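Local coordinates for protein dTDP-glucose 4,6-dehydratase (PDB 5U4Q) that binds NAD and probably uses it to transform a nucleotide-linked sugar, as the dTDP-glucose 4,6-dehydratases and NAD-dependent epimerases of its family do, at residues 11-17 with 48-52; 39-44 with 188-192; 260-264 with 303-308. One frame throughout, in Å; residues are numbered along the deposited sequence. Where two conformers were deposited one is given.

Interaction 1 (11-17 with 48-52). With NAD (nicotinamide-adenine-dinucleotide), chain C.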
loop_
_atom_site.group_PDB
_atom_site.type_symbol
_atom_site.label_atom_id
_atom_site.label_comp_id
_atom_site.label_asym_id
_atom_site.label_seq_id
_atom_site.Cartn_x
_atom_site.Cartn_y
_atom_site.Cartn_z
ATOM N N ALA A 11 4.552 -15.137 15.792
ATOM C CA ALA A 11 4.178 -16.175 16.754
ATOM C C ALA A 11 4.537 -15.905 18.200
ATOM O O ALA A 11 3.944 -16.529 19.084
ATOM C CB ALA A 11 4.804 -17.504 16.323
ATOM N N ALA A 12 5.471 -14.988 18.453
ATOM C CA ALA A 12 5.800 -14.596 19.842
ATOM C C ALA A 12 4.959 -13.415 20.300
ATOM O O ALA A 12 5.063 -13.010 21.473
ATOM C CB ALA A 12 7.268 -14.260 19.989
ATOM N N GLY A 13 4.152 -12.880 19.385
ATOM C CA GLY A 13 3.252 -11.777 19.691
ATOM C C GLY A 13 1.941 -12.265 20.233
ATOM O O GLY A 13 1.699 -13.433 20.346
ATOM N N PHE A 14 1.069 -11.318 20.578
ATOM C CA PHE A 14 -0.209 -11.617 21.200
ATOM C C PHE A 14 -1.101 -12.553 20.416
ATOM O O PHE A 14 -1.392 -13.663 20.842
ATOM C CB PHE A 14 -0.923 -10.280 21.488
ATOM C CG PHE A 14 -2.336 -10.388 22.026
ATOM C CD1 PHE A 14 -2.750 -11.409 22.848
ATOM C CD2 PHE A 14 -3.227 -9.336 21.785
ATOM C CE1 PHE A 14 -4.044 -11.432 23.369
ATOM C CE2 PHE A 14 -4.509 -9.351 22.297
ATOM C CZ PHE A 14 -4.919 -10.396 23.083
ATOM N N ILE A 15 -1.551 -12.103 19.256
ATOM C CA ILE A 15 -2.494 -12.897 18.493
ATOM C C ILE A 15 -1.806 -14.165 17.953
ATOM O O ILE A 15 -2.364 -15.244 18.053
ATOM C CB ILE A 15 -3.170 -12.061 17.383
ATOM C CG1 ILE A 15 -3.891 -10.872 18.026
ATOM C CG2 ILE A 15 -4.143 -12.912 16.590
ATOM C CD1 ILE A 15 -4.547 -9.959 17.032
ATOM N N GLY A 16 -0.603 -14.019 17.391
ATOM C CA GLY A 16 0.122 -15.177 16.833
ATOM C C GLY A 16 0.368 -16.278 17.825
ATOM O O GLY A 16 0.234 -17.467 17.489
ATOM N N PHE A 17 0.704 -15.911 19.061
ATOM C CA PHE A 17 0.896 -16.925 20.100
ATOM C C PHE A 17 -0.388 -17.752 20.253
ATOM O O PHE A 17 -0.379 -18.988 20.236
ATOM C CB PHE A 17 1.257 -16.286 21.446
ATOM C CG PHE A 17 0.952 -17.160 22.610
ATOM C CD1 PHE A 17 1.683 -18.326 22.841
ATOM C CD2 PHE A 17 -0.081 -16.854 23.478
ATOM C CE1 PHE A 17 1.379 -19.148 23.900
ATOM C CE2 PHE A 17 -0.375 -17.671 24.547
ATOM C CZ PHE A 17 0.353 -18.827 24.754
ATOM N N ARG A 48 5.691 -16.016 25.950
ATOM C CA ARG A 48 4.713 -16.646 25.083
ATOM C C ARG A 48 5.341 -17.815 24.337
ATOM O O ARG A 48 4.759 -18.883 24.258
ATOM C CB ARG A 48 4.163 -15.647 24.083
ATOM C CG ARG A 48 3.388 -14.502 24.714
ATOM C CD ARG A 48 2.564 -13.787 23.644
ATOM N NE ARG A 48 2.049 -12.461 24.032
ATOM C CZ ARG A 48 2.646 -11.296 23.788
ATOM N NH1 ARG A 48 3.800 -11.217 23.145
ATOM N NH2 ARG A 48 2.063 -10.159 24.160
ATOM N N LEU A 49 6.531 -17.579 23.806
ATOM C CA LEU A 49 7.249 -18.585 23.043
ATOM C C LEU A 49 7.530 -19.843 23.891
ATOM O O LEU A 49 7.496 -20.961 23.370
ATOM C CB LEU A 49 8.516 -17.953 22.488
ATOM C CG LEU A 49 9.402 -18.772 21.562
ATOM C CD1 LEU A 49 8.654 -19.238 20.324
ATOM C CD2 LEU A 49 10.613 -17.938 21.173
ATOM N N ASP A 50 7.757 -19.654 25.193
ATOM C CA ASP A 50 7.978 -20.785 26.128
ATOM C C ASP A 50 6.746 -21.679 26.245
ATOM O O ASP A 50 6.868 -22.894 26.431
ATOM C CB ASP A 50 8.365 -20.278 27.509
ATOM C CG ASP A 50 9.789 -19.775 27.567
ATOM O OD1 ASP A 50 10.554 -19.951 26.598
ATOM O OD2 ASP A 50 10.142 -19.194 28.602
ATOM N N ARG A 51 5.564 -21.081 26.102
ATOM C CA ARG A 51 4.300 -21.825 26.187
ATOM C C ARG A 51 3.891 -22.514 24.897
ATOM O O ARG A 51 2.836 -23.140 24.828
ATOM C CB ARG A 51 3.199 -20.899 26.656
ATOM C CG ARG A 51 3.516 -20.356 28.017
ATOM C CD ARG A 51 2.466 -19.389 28.461
ATOM N NE ARG A 51 1.206 -20.051 28.758
ATOM C CZ ARG A 51 0.904 -20.544 29.954
ATOM N NH1 ARG A 51 1.776 -20.455 30.952
ATOM N NH2 ARG A 51 -0.264 -21.124 30.149
ATOM N N LEU A 52 4.719 -22.370 23.874
ATOM C CA LEU A 52 4.536 -23.083 22.608
ATOM C C LEU A 52 5.484 -24.272 22.481
ATOM O O LEU A 52 5.642 -24.808 21.378
ATOM C CB LEU A 52 4.734 -22.165 21.410
ATOM C CG LEU A 52 3.741 -20.990 21.318
ATOM C CD1 LEU A 52 4.130 -20.099 20.175
ATOM C CD2 LEU A 52 2.332 -21.514 21.126
HETATM P PA NAD C . 2.147 -7.983 18.567
HETATM O O1A NAD C . 1.926 -8.547 19.917
HETATM O O2A NAD C . 3.054 -6.785 18.367
HETATM O O5B NAD C . 2.626 -9.197 17.613
HETATM C C5B NAD C . 3.258 -9.030 16.350
HETATM C C4B NAD C . 4.566 -9.803 16.375
HETATM O O4B NAD C . 5.171 -9.538 15.095
HETATM C C3B NAD C . 5.530 -9.341 17.459
HETATM O O3B NAD C . 5.877 -10.355 18.415
HETATM C C2B NAD C . 6.724 -8.830 16.652
HETATM O O2B NAD C . 7.993 -9.118 17.271
HETATM C C1B NAD C . 6.563 -9.472 15.276
HETATM N N9A NAD C . 7.182 -8.695 14.189
HETATM C C8A NAD C . 7.014 -7.378 13.929
HETATM N N7A NAD C . 7.754 -7.013 12.880
HETATM C C5A NAD C . 8.393 -8.110 12.442
HETATM C C6A NAD C . 9.375 -8.394 11.376
HETATM N N6A NAD C . 9.799 -7.455 10.541
HETATM N N1A NAD C . 9.800 -9.655 11.284
HETATM C C2A NAD C . 9.406 -10.635 12.110
HETATM N N3A NAD C . 8.536 -10.443 13.122
HETATM C C4A NAD C . 8.019 -9.199 13.310
HETATM O O3 NAD C . 0.761 -7.525 17.881
HETATM P PN NAD C . -0.610 -8.350 17.704
HETATM O O1N NAD C . -0.473 -9.775 18.049
HETATM O O2N NAD C . -1.665 -7.446 18.340
HETATM O O5D NAD C . -0.776 -8.184 16.128
HETATM C C5D NAD C . -0.908 -9.252 15.194
HETATM C C4D NAD C . -1.417 -8.634 13.903
HETATM O O4D NAD C . -2.789 -8.209 14.075
HETATM C C3D NAD C . -0.680 -7.417 13.355
HETATM O O3D NAD C . -0.610 -7.552 11.934
HETATM C C2D NAD C . -1.576 -6.244 13.674
HETATM O O2D NAD C . -1.464 -5.161 12.727
HETATM C C1D NAD C . -2.957 -6.866 13.635
HETATM N N1N NAD C . -3.915 -6.178 14.522
HETATM C C2N NAD C . -3.970 -6.396 15.856
HETATM C C3N NAD C . -4.898 -5.724 16.670
HETATM C C7N NAD C . -5.021 -5.915 18.188
HETATM O O7N NAD C . -5.977 -5.405 18.791
HETATM N N7N NAD C . -4.112 -6.579 18.922
HETATM C C4N NAD C . -5.742 -4.802 16.092
HETATM C C5N NAD C . -5.665 -4.578 14.724
HETATM C C6N NAD C . -4.730 -5.258 13.951
#
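The glycine-rich turn of the Rossmann fold, whose GxxGxxG signature has G13 and G16 as its second and third glycines, is backed here by R48 of helix 42-50 and L52 just beyond its end. R48 reaches along the turn with its chain extended from CG to NE, and NH1 gives a hydrogen bond to A12 O (2.8 Å, 150° at the hydrogen). It meets that oxygen on a lone pair, in the carbonyl plane. The flat guanidinium lies against the backbone: F14 N sits above its centre, 3.6 Å from the plane, and G13 C nearer the rim on the same face. W188 O takes NE and G189 O takes NH2, so backbone carbonyls from two loops fix the rotation of the group. On its other flank the turn holds the pyrophosphate of NAD. F14 N points almost straight at O1A of NAD (3.0 Å, 174°), and I15 N at O1N (2.8 Å, 169°). Both N-H groups belong to the first helical turn after the N-cap G13, and the positive end of the helix dipole would be expected to favour the phosphates. G13, with no side chain, lets O5B of NAD come to 3.4 Å from its CA. F17 closes the apolar side. Its CG is anti to the backbone N, which carries the ring against helix 42-50: R48 CA lies over one face, and L52 CD2 comes in obliquely to 3.7 Å from F17 CD1. W188 meets this ring edge-to-face. L52 continues onto A20, Q21 and L24 of helix 14-25 and onto F57 of strand 57-61, while F14 and I15 rest on V184 of strand 176-185, so the turn is wedged between helix 42-50 and the central parallel sheet.

Interaction 2 (39-44 with 188-192). With NAD (nicotinamide-adenine-dinucleotide), chain C.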
loop_
_atom_site.group_PDB
_atom_site.type_symbol
_atom_site.label_atom_id
_atom_site.label_comp_id
_atom_site.label_asym_id
_atom_site.label_seq_id
_atom_site.Cartn_x
_atom_site.Cartn_y
_atom_site.Cartn_z
ATOM N N TYR A 39 9.661 -3.498 20.511
ATOM C CA TYR A 39 8.585 -2.497 20.527
ATOM C C TYR A 39 7.925 -2.497 21.912
ATOM O O TYR A 39 7.508 -1.445 22.423
ATOM C CB TYR A 39 7.568 -2.738 19.405
ATOM C CG TYR A 39 6.333 -1.873 19.544
ATOM C CD1 TYR A 39 6.351 -0.520 19.203
ATOM C CD2 TYR A 39 5.160 -2.403 20.045
ATOM C CE1 TYR A 39 5.219 0.270 19.351
ATOM C CE2 TYR A 39 4.025 -1.627 20.196
ATOM C CZ TYR A 39 4.053 -0.290 19.851
ATOM O OH TYR A 39 2.913 0.479 20.003
ATOM N N TYR A 40 7.835 -3.677 22.510
ATOM C CA TYR A 40 7.397 -3.808 23.910
ATOM C C TYR A 40 8.245 -4.934 24.479
ATOM O O TYR A 40 8.971 -5.595 23.723
ATOM C CB TYR A 40 5.875 -4.008 24.109
ATOM C CG TYR A 40 5.263 -5.257 23.509
ATOM C CD1 TYR A 40 5.420 -6.498 24.123
ATOM C CD2 TYR A 40 4.498 -5.192 22.361
ATOM C CE1 TYR A 40 4.840 -7.642 23.595
ATOM C CE2 TYR A 40 3.920 -6.332 21.823
ATOM C CZ TYR A 40 4.093 -7.558 22.454
ATOM O OH TYR A 40 3.505 -8.701 21.908
ATOM N N ASP A 41 8.126 -5.163 25.786
ATOM C CA ASP A 41 8.970 -6.096 26.544
ATOM C C ASP A 41 9.256 -7.444 25.861
ATOM O O ASP A 41 8.349 -8.288 25.707
ATOM C CB ASP A 41 8.337 -6.342 27.924
ATOM C CG ASP A 41 9.306 -6.905 28.930
ATOM O OD1 ASP A 41 10.412 -7.365 28.552
ATOM O OD2 ASP A 41 8.960 -6.875 30.135
ATOM N N VAL A 42 10.514 -7.649 25.455
ATOM C CA VAL A 42 10.913 -8.911 24.835
ATOM C C VAL A 42 10.746 -10.114 25.789
ATOM O O VAL A 42 10.501 -11.238 25.342
ATOM C CB VAL A 42 12.351 -8.835 24.262
ATOM C CG1 VAL A 42 12.791 -10.189 23.713
ATOM C CG2 VAL A 42 12.422 -7.765 23.177
ATOM N N SER A 43 10.829 -9.888 27.107
ATOM C CA SER A 43 10.635 -10.979 28.051
ATOM C C SER A 43 9.222 -11.551 27.967
ATOM O O SER A 43 9.009 -12.721 28.229
ATOM C CB SER A 43 10.948 -10.572 29.496
ATOM O OG SER A 43 10.156 -9.473 29.926
ATOM N N LEU A 44 8.260 -10.691 27.635
ATOM C CA LEU A 44 6.874 -11.137 27.465
ATOM C C LEU A 44 6.752 -12.017 26.207
ATOM O O LEU A 44 6.095 -13.050 26.226
ATOM C CB LEU A 44 5.923 -9.932 27.440
ATOM C CG LEU A 44 4.449 -10.239 27.180
ATOM C CD1 LEU A 44 3.904 -11.192 28.216
ATOM C CD2 LEU A 44 3.677 -8.942 27.161
ATOM N N TRP A 188 -2.103 -12.636 27.933
ATOM C CA TRP A 188 -0.927 -12.541 27.072
ATOM C C TRP A 188 -1.059 -11.415 26.042
ATOM O O TRP A 188 -0.403 -11.442 24.994
ATOM C CB TRP A 188 -0.610 -13.882 26.378
ATOM C CG TRP A 188 -0.488 -15.009 27.337
ATOM C CD1 TRP A 188 -1.402 -15.972 27.583
ATOM C CD2 TRP A 188 0.640 -15.287 28.168
ATOM N NE1 TRP A 188 -0.919 -16.851 28.551
ATOM C CE2 TRP A 188 0.323 -16.436 28.931
ATOM C CE3 TRP A 188 1.870 -14.645 28.381
ATOM C CZ2 TRP A 188 1.213 -16.980 29.878
ATOM C CZ3 TRP A 188 2.758 -15.182 29.346
ATOM C CH2 TRP A 188 2.405 -16.336 30.078
ATOM N N GLY A 189 -1.908 -10.413 26.348
ATOM C CA GLY A 189 -2.108 -9.260 25.502
ATOM C C GLY A 189 -0.881 -8.383 25.340
ATOM O O GLY A 189 0.213 -8.705 25.844
ATOM N N ARG A 190 -1.047 -7.287 24.617
ATOM C CA ARG A 190 0.073 -6.376 24.437
ATOM C C ARG A 190 -0.034 -5.172 25.386
ATOM O O ARG A 190 -1.129 -4.593 25.559
ATOM C CB ARG A 190 0.246 -6.006 22.979
ATOM C CG ARG A 190 -1.025 -5.655 22.298
ATOM C CD ARG A 190 -0.857 -5.640 20.808
ATOM N NE ARG A 190 0.008 -4.557 20.388
ATOM C CZ ARG A 190 0.088 -4.123 19.130
ATOM N NH1 ARG A 190 -0.659 -4.669 18.161
ATOM N NH2 ARG A 190 0.900 -3.116 18.845
ATOM N N PRO A 191 1.092 -4.792 26.031
ATOM C CA PRO A 191 1.047 -3.734 27.049
ATOM C C PRO A 191 0.608 -2.352 26.586
ATOM O O PRO A 191 0.196 -1.540 27.428
ATOM C CB PRO A 191 2.478 -3.671 27.600
ATOM C CG PRO A 191 3.305 -4.533 26.720
ATOM C CD PRO A 191 2.413 -5.453 25.958
ATOM N N ASP A 192 0.720 -2.089 25.289
ATOM C CA ASP A 192 0.376 -0.788 24.714
ATOM C C ASP A 192 -1.062 -0.653 24.244
ATOM O O ASP A 192 -1.425 0.386 23.685
ATOM C CB ASP A 192 1.302 -0.478 23.511
ATOM C CG ASP A 192 1.127 -1.470 22.371
ATOM O OD1 ASP A 192 0.995 -2.681 22.672
ATOM O OD2 ASP A 192 1.097 -1.054 21.186
HETATM P PA NAD C . 2.147 -7.983 18.567
HETATM O O1A NAD C . 1.926 -8.547 19.917
HETATM O O2A NAD C . 3.054 -6.785 18.367
HETATM O O5B NAD C . 2.626 -9.197 17.613
HETATM C C5B NAD C . 3.258 -9.030 16.350
HETATM C C4B NAD C . 4.566 -9.803 16.375
HETATM O O4B NAD C . 5.171 -9.538 15.095
HETATM C C3B NAD C . 5.530 -9.341 17.459
HETATM O O3B NAD C . 5.877 -10.355 18.415
HETATM C C2B NAD C . 6.724 -8.830 16.652
HETATM O O2B NAD C . 7.993 -9.118 17.271
HETATM C C1B NAD C . 6.563 -9.472 15.276
HETATM N N9A NAD C . 7.182 -8.695 14.189
HETATM C C8A NAD C . 7.014 -7.378 13.929
HETATM N N7A NAD C . 7.754 -7.013 12.880
HETATM C C5A NAD C . 8.393 -8.110 12.442
HETATM C C6A NAD C . 9.375 -8.394 11.376
HETATM N N6A NAD C . 9.799 -7.455 10.541
HETATM N N1A NAD C . 9.800 -9.655 11.284
HETATM C C2A NAD C . 9.406 -10.635 12.110
HETATM N N3A NAD C . 8.536 -10.443 13.122
HETATM C C4A NAD C . 8.019 -9.199 13.310
HETATM O O3 NAD C . 0.761 -7.525 17.881
HETATM P PN NAD C . -0.610 -8.350 17.704
HETATM O O1N NAD C . -0.473 -9.775 18.049
HETATM O O2N NAD C . -1.665 -7.446 18.340
HETATM O O5D NAD C . -0.776 -8.184 16.128
HETATM C C5D NAD C . -0.908 -9.252 15.194
HETATM C C4D NAD C . -1.417 -8.634 13.903
HETATM O O4D NAD C . -2.789 -8.209 14.075
HETATM C C3D NAD C . -0.680 -7.417 13.355
HETATM O O3D NAD C . -0.610 -7.552 11.934
HETATM C C2D NAD C . -1.576 -6.244 13.674
HETATM O O2D NAD C . -1.464 -5.161 12.727
HETATM C C1D NAD C . -2.957 -6.866 13.635
HETATM N N1N NAD C . -3.915 -6.178 14.522
HETATM C C2N NAD C . -3.970 -6.396 15.856
HETATM C C3N NAD C . -4.898 -5.724 16.670
HETATM C C7N NAD C . -5.021 -5.915 18.188
HETATM O O7N NAD C . -5.977 -5.405 18.791
HETATM N N7N NAD C . -4.112 -6.579 18.922
HETATM C C4N NAD C . -5.742 -4.802 16.092
HETATM C C5N NAD C . -5.665 -4.578 14.724
HETATM C C6N NAD C . -4.730 -5.258 13.951
#
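Residues 39-44 and 188-192 run past each other in opposite senses, Y40 abreast of P191 (CA atoms 7.1 Å apart) and L44 of W188 (7.9 Å), too far for the backbones to pair, so side chains make the join. Helix 42-50 starts inside the first segment: D41 is its N-cap, and D41 OD1 accepts from S43 N at 2.9 Å, met from above the carboxylate plane. P191 sets its CD over one face of Y40, offset toward the rim, a CH-pi contact with CD 3.9 Å from the ring centroid and 19° off the normal. Chi1 of Y40 is 62°, which tucks CG between the backbone N and the carbonyl carbon and turns the ring's face to the proline. This is the pyrophosphate side of the Rossmann-fold NAD pocket: Y40 OH bonds to O1A of NAD, which lies at the ring edge and in its plane, at a short 2.5 Å. R190 arrives from the loop after strand 176-185, bends at chi3 (-67°) and gives NH1 to O2N of NAD at 3.0 Å, so each segment grips a different phosphate. D192 holds the guanidinium side-on: NE meets OD1 and NH2 meets OD2, each on the syn lone pair, in a salt bridge whose NE-OD1 distance is 3.1 Å. NH2 also bonds to A89 O. Y39 OH donates to D192 OD2 from above the carboxylate plane; Y39 was modelled in two conformers, and the bond, described for one of them, is less certain. Further along, L44 CD2 reaches toward P191 CD, and L44 CD1 sits at the edge of the W188 indole, 4.0 Å from CE3. F196 of helix 194-203 touches both L44 and P191, and W330 and Y334 of helix 320-334 cover L44 and the indole.

Interaction 3 (260-264 with 303-308)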
loop_
_atom_site.group_PDB
_atom_site.type_symbol
_atom_site.label_atom_id
_atom_site.label_comp_id
_atom_site.label_asym_id
_atom_site.label_seq_id
_atom_site.Cartn_x
_atom_site.Cartn_y
_atom_site.Cartn_z
ATOM N N VAL A 260 -11.840 -10.308 1.816
ATOM C CA VAL A 260 -11.491 -9.490 2.983
ATOM C C VAL A 260 -12.756 -9.467 3.858
ATOM O O VAL A 260 -13.865 -9.299 3.347
ATOM C CB VAL A 260 -10.997 -8.063 2.666
ATOM C CG1 VAL A 260 -10.708 -7.325 3.964
ATOM C CG2 VAL A 260 -9.761 -8.103 1.770
ATOM N N TYR A 261 -12.584 -9.687 5.162
ATOM C CA TYR A 261 -13.666 -9.638 6.129
ATOM C C TYR A 261 -13.330 -8.759 7.329
ATOM O O TYR A 261 -12.183 -8.731 7.794
ATOM C CB TYR A 261 -13.959 -11.030 6.705
ATOM C CG TYR A 261 -14.411 -12.029 5.668
ATOM C CD1 TYR A 261 -15.724 -12.016 5.167
ATOM C CD2 TYR A 261 -13.537 -12.992 5.183
ATOM C CE1 TYR A 261 -16.113 -12.918 4.195
ATOM C CE2 TYR A 261 -13.918 -13.893 4.203
ATOM C CZ TYR A 261 -15.208 -13.849 3.710
ATOM O OH TYR A 261 -15.567 -14.766 2.750
ATOM N N ASN A 262 -14.336 -8.055 7.841
ATOM C CA ASN A 262 -14.209 -7.460 9.174
ATOM C C ASN A 262 -14.282 -8.574 10.216
ATOM O O ASN A 262 -15.034 -9.533 10.064
ATOM C CB ASN A 262 -15.357 -6.517 9.503
ATOM C CG ASN A 262 -15.298 -5.202 8.765
ATOM O OD1 ASN A 262 -14.236 -4.701 8.409
ATOM N ND2 ASN A 262 -16.460 -4.590 8.615
ATOM N N ILE A 263 -13.496 -8.440 11.267
ATOM C CA ILE A 263 -13.562 -9.383 12.395
ATOM C C ILE A 263 -13.631 -8.540 13.676
ATOM O O ILE A 263 -12.768 -7.718 13.926
ATOM C CB ILE A 263 -12.398 -10.376 12.360
ATOM C CG1 ILE A 263 -12.544 -11.412 13.478
ATOM C CG2 ILE A 263 -11.043 -9.680 12.434
ATOM C CD1 ILE A 263 -11.512 -12.507 13.401
ATOM N N GLY A 264 -14.671 -8.741 14.464
ATOM C CA GLY A 264 -14.867 -7.903 15.648
ATOM C C GLY A 264 -16.119 -8.252 16.435
ATOM O O GLY A 264 -16.714 -9.297 16.225
ATOM N N ALA A 303 -19.225 -1.527 13.357
ATOM C CA ALA A 303 -18.733 -2.327 12.236
ATOM C C ALA A 303 -19.646 -3.487 11.909
ATOM O O ALA A 303 -20.246 -4.109 12.808
ATOM C CB ALA A 303 -17.348 -2.855 12.562
ATOM N N ASP A 304 -19.750 -3.787 10.623
ATOM C CA ASP A 304 -20.585 -4.885 10.134
ATOM C C ASP A 304 -19.763 -6.183 10.012
ATOM O O ASP A 304 -18.790 -6.247 9.240
ATOM C CB ASP A 304 -21.184 -4.512 8.769
ATOM C CG ASP A 304 -22.092 -5.607 8.155
ATOM O OD1 ASP A 304 -22.332 -6.658 8.772
ATOM O OD2 ASP A 304 -22.594 -5.390 7.027
ATOM N N THR A 305 -20.174 -7.205 10.756
ATOM C CA THR A 305 -19.524 -8.514 10.676
ATOM C C THR A 305 -20.460 -9.624 10.174
ATOM O O THR A 305 -20.175 -10.825 10.381
ATOM C CB THR A 305 -18.909 -8.910 12.019
ATOM O OG1 THR A 305 -19.925 -8.929 13.021
ATOM C CG2 THR A 305 -17.852 -7.917 12.427
ATOM N N GLN A 306 -21.541 -9.258 9.476
ATOM C CA GLN A 306 -22.440 -10.268 8.874
ATOM C C GLN A 306 -21.730 -11.229 7.897
ATOM O O GLN A 306 -22.043 -12.431 7.868
ATOM C CB GLN A 306 -23.668 -9.592 8.190
ATOM C CG GLN A 306 -24.455 -10.415 7.151
ATOM C CD GLN A 306 -23.906 -10.335 5.714
ATOM O OE1 GLN A 306 -23.666 -9.254 5.183
ATOM N NE2 GLN A 306 -23.767 -11.485 5.065
ATOM N N PRO A 307 -20.792 -10.711 7.077
ATOM C CA PRO A 307 -20.203 -11.652 6.159
ATOM C C PRO A 307 -19.453 -12.787 6.888
ATOM O O PRO A 307 -19.556 -13.950 6.454
ATOM C CB PRO A 307 -19.307 -10.772 5.287
ATOM C CG PRO A 307 -19.995 -9.453 5.277
ATOM C CD PRO A 307 -20.550 -9.312 6.665
ATOM N N LEU A 308 -18.748 -12.486 7.985
ATOM C CA LEU A 308 -17.991 -13.551 8.675
ATOM C C LEU A 308 -18.956 -14.482 9.425
ATOM O O LEU A 308 -18.696 -15.692 9.535
ATOM C CB LEU A 308 -16.877 -12.980 9.560
ATOM C CG LEU A 308 -15.754 -13.926 10.028
ATOM C CD1 LEU A 308 -15.059 -14.599 8.855
ATOM C CD2 LEU A 308 -14.728 -13.173 10.858
HETATM O O HOH W 1 -17.462 -9.883 8.585
HETATM O O HOH W 2 -19.347 -9.597 16.075
#
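The phenol ring of Y261 carries L308 CD1 over one face, 4.1 Å from its CG, and takes P307 CB at its edge, in plane, 3.8 Å from its CD1. The second flat group, the amide of N262, leaves the strand crosswise in a different direction and has D304 O nearly in its own plane. Both belong to strand 258-263, which pairs in parallel with strand 176-185 in the main sheet of the Rossmann fold; the partner is the loop that turns into helix 306-312. N262 ND2 donates to D304 O at 2.9 Å, a straight bond (166°) although the donor stands 30° out of the carbonyl plane. With CG anti to its own carbonyl carbon (chi1 -73°), the amide reaches the loop and keeps its oxygen for Y133 OH; a weak bond joins ND2 to F141 O as well. D304 also shapes the helix start: its OD1 accepts from Q306 N at 2.8 Å, an Asx turn that leads the chain past the N-cap T305. L308, in the first turn, branches toward the strand. While CD1 covers Y261, CD2 meets I263 CG1 at 3.8 Å, so one leucine spans two side chains, Y261 and I263, two positions apart on the strand; V233 of helix 223-234 touches L308 too, and I263 packs onto I226, A229 and V230 of the same helix. T305 turns its methyl CG2 toward N262 O and G264 N. Between strand and helix a water donates to N262 O at 2.9 Å and accepts from L308 N at 3.0 Å.

Interactions 1 and 2 form one continuous site: their centres lie 11 Å apart, both use helix 42-50, both touch NAD, and their segments alternate along the chain, with R48 of the first touching W188 and G189 of the second. Together they hold the pyrophosphate between the glycine-rich turn and the loop after strand 176-185. Interaction 3 follows both in sequence and lies on the opposite side of the chain's centre, about 25 Å from interaction 1 and 27 Å from interaction 2 between centres. Strand 176-185 connects the regions: its far end leads to 188-192, while 258-263 pairs alongside it. The first two contacts thus shape the cofactor pocket; the third joins a sheet strand to helix 306-312.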